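Local coordinates for putative S-adenosyl-L-methionine-dependent Methyltransferase (PDB 3DLC), which binds S-adenosylmethionine in a Rossmann-like methyltransferase domain and probably transfers its methyl group to a substrate not yet established, at residues A[141-146]-A[210-215]. Numbering follows the deposited sequence.
Sequences GGKTYI and IISKTD
The ring of Tyr-145 meets Ile-210 obliquely: CD1 of Tyr-145 is 4.0 Å from CD1 of Ile-210, and with CG of Tyr-145 anti to its backbone N (chi1 -165°) the two side chains run alongside each other in the same direction. The ring also stacks with Trp-208. The flat peptide groups join the antiparallel strands, and the carbonyl O of Ile-211 accepts a 3.1 Å hydrogen bond from N of Thr-144. Between the same two residues, N of Ile-211 turns to a side chain where a backbone carbonyl would usually accept: it points almost straight at OG1 of Thr-144, 2.9 Å away (178° at the hydrogen). That hydroxyl is bonded to O of Ile-209 as well, which fixes its rotation, while CG2 of Thr-144 rests 3.9 Å from CB of Ile-211. Toward the start of strand 142-148, O of Gly-142 takes N of Lys-213 at 3.3 Å and N of Gly-141 gives a shorter bond, 2.8 Å, to O of Lys-213. The bend of Lys-143 at chi2 (-73°) sets CD beside OG of Ser-212, and NZ at the chain end gives that OG a 2.8 Å hydrogen bond. An alanine at Lys-143 would probably leave OG of Ser-212 without this ammonium partner and without CD and CE beside it. NZ of Lys-213 hydrogen-bonds to O of Tyr-135, O of Leu-138 and OD1 of Asn-110. In the seven-stranded sheet, order 3-2-1-4-5-7-6, characteristic of Rossmann-like methyltransferases, the contact lies where strand 142-148, parallel to 112-118 on its other side, meets antiparallel strand 206-211; helix 28-40 packs against Lys-143, Tyr-145 and Ile-210, and helix 127-137 against Thr-144, Ile-146 and Ile-211.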
loop_
_atom_site.group_PDB
_atom_site.type_symbol
_atom_site.label_atom_id
_atom_site.label_comp_id
_atom_site.label_asym_id
_atom_site.label_seq_id
_atom_site.Cartn_x
_atom_site.Cartn_y
_atom_site.Cartn_z
ATOM N N GLY A 141 -5.444 -6.081 -18.036
ATOM C CA GLY A 141 -4.043 -5.804 -18.313
ATOM C C GLY A 141 -3.319 -5.059 -17.211
ATOM O O GLY A 141 -2.127 -4.868 -17.283
ATOM N N GLY A 142 -4.053 -4.655 -16.187
ATOM C CA GLY A 142 -3.513 -3.951 -15.035
ATOM C C GLY A 142 -2.709 -4.841 -14.111
ATOM O O GLY A 142 -2.835 -6.063 -14.144
ATOM N N LYS A 143 -1.953 -4.192 -13.220
ATOM C CA LYS A 143 -1.070 -4.858 -12.259
ATOM C C LYS A 143 -1.290 -4.331 -10.848
ATOM O O LYS A 143 -1.687 -3.174 -10.672
ATOM C CB LYS A 143 0.418 -4.616 -12.608
ATOM C CG LYS A 143 0.859 -5.064 -13.999
ATOM C CD LYS A 143 0.947 -6.554 -14.109
ATOM C CE LYS A 143 1.441 -6.979 -15.481
ATOM N NZ LYS A 143 1.585 -8.424 -15.582
ATOM N N THR A 144 -0.995 -5.172 -9.860
ATOM C CA THR A 144 -0.974 -4.741 -8.465
ATOM C C THR A 144 0.413 -4.939 -7.855
ATOM O O THR A 144 1.227 -5.715 -8.336
ATOM C CB THR A 144 -2.015 -5.461 -7.567
ATOM O OG1 THR A 144 -1.595 -6.793 -7.233
ATOM C CG2 THR A 144 -3.368 -5.544 -8.216
ATOM N N TYR A 145 0.639 -4.243 -6.741
ATOM C CA TYR A 145 1.870 -4.380 -5.946
ATOM C C TYR A 145 1.443 -4.022 -4.527
ATOM O O TYR A 145 1.501 -2.875 -4.100
ATOM C CB TYR A 145 2.936 -3.459 -6.498
ATOM C CG TYR A 145 4.351 -3.739 -6.029
ATOM C CD1 TYR A 145 5.138 -4.703 -6.637
ATOM C CD2 TYR A 145 4.939 -2.980 -5.033
ATOM C CE1 TYR A 145 6.440 -4.902 -6.277
ATOM C CE2 TYR A 145 6.252 -3.176 -4.674
ATOM C CZ TYR A 145 7.003 -4.139 -5.295
ATOM O OH TYR A 145 8.312 -4.287 -4.911
ATOM N N ILE A 146 0.965 -5.052 -3.823
ATOM C CA ILE A 146 0.265 -4.892 -2.525
ATOM C C ILE A 146 0.972 -5.701 -1.468
ATOM O O ILE A 146 1.091 -6.929 -1.567
ATOM C CB ILE A 146 -1.206 -5.359 -2.668
ATOM C CG1 ILE A 146 -1.950 -4.434 -3.644
ATOM C CG2 ILE A 146 -1.880 -5.466 -1.308
ATOM C CD1 ILE A 146 -3.254 -4.990 -4.135
ATOM N N ILE A 210 1.160 -9.486 -6.499
ATOM C CA ILE A 210 1.185 -8.931 -7.852
ATOM C C ILE A 210 0.203 -9.677 -8.751
ATOM O O ILE A 210 0.503 -10.716 -9.365
ATOM C CB ILE A 210 2.615 -9.027 -8.440
ATOM C CG1 ILE A 210 3.607 -8.318 -7.522
ATOM C CG2 ILE A 210 2.664 -8.449 -9.858
ATOM C CD1 ILE A 210 5.070 -8.488 -7.874
ATOM N N ILE A 211 -1.008 -9.152 -8.790
ATOM C CA ILE A 211 -2.085 -9.710 -9.582
ATOM C C ILE A 211 -2.035 -9.083 -10.961
ATOM O O ILE A 211 -1.830 -7.890 -11.105
ATOM C CB ILE A 211 -3.438 -9.413 -8.919
ATOM C CG1 ILE A 211 -3.526 -10.124 -7.555
ATOM C CG2 ILE A 211 -4.606 -9.812 -9.830
ATOM C CD1 ILE A 211 -4.566 -9.517 -6.605
ATOM N N SER A 212 -2.302 -9.903 -11.971
ATOM C CA SER A 212 -2.473 -9.447 -13.337
ATOM C C SER A 212 -3.875 -9.745 -13.770
ATOM O O SER A 212 -4.233 -10.900 -13.829
ATOM C CB SER A 212 -1.578 -10.208 -14.289
ATOM O OG SER A 212 -0.241 -9.880 -14.103
ATOM N N LYS A 213 -4.667 -8.768 -14.162
ATOM C CA LYS A 213 -5.990 -9.069 -14.635
ATOM C C LYS A 213 -5.915 -9.441 -16.077
ATOM O O LYS A 213 -5.474 -8.682 -16.930
ATOM C CB LYS A 213 -6.948 -7.893 -14.445
ATOM C CG LYS A 213 -8.342 -8.230 -14.985
ATOM C CD LYS A 213 -9.423 -7.154 -14.873
ATOM C CE LYS A 213 -10.174 -7.251 -13.621
ATOM N NZ LYS A 213 -11.279 -6.275 -13.409
ATOM N N THR A 214 -6.369 -10.632 -16.361
ATOM C CA THR A 214 -6.302 -11.167 -17.695
ATOM C C THR A 214 -7.562 -11.947 -17.985
ATOM O O THR A 214 -8.270 -12.359 -17.090
ATOM C CB THR A 214 -5.028 -12.038 -17.833
ATOM O OG1 THR A 214 -4.686 -12.222 -19.210
ATOM C CG2 THR A 214 -5.136 -13.393 -17.077
ATOM N N ASP A 215 -7.822 -12.183 -19.259
ATOM C CA ASP A 215 -8.983 -12.971 -19.678
ATOM C C ASP A 215 -8.872 -14.348 -19.007
ATOM O O ASP A 215 -7.867 -15.034 -19.151
ATOM C CB ASP A 215 -9.039 -13.087 -21.184
ATOM C CG ASP A 215 -9.388 -11.770 -21.882
ATOM O OD1 ASP A 215 -9.984 -10.858 -21.248
ATOM O OD2 ASP A 215 -9.062 -11.658 -23.082
#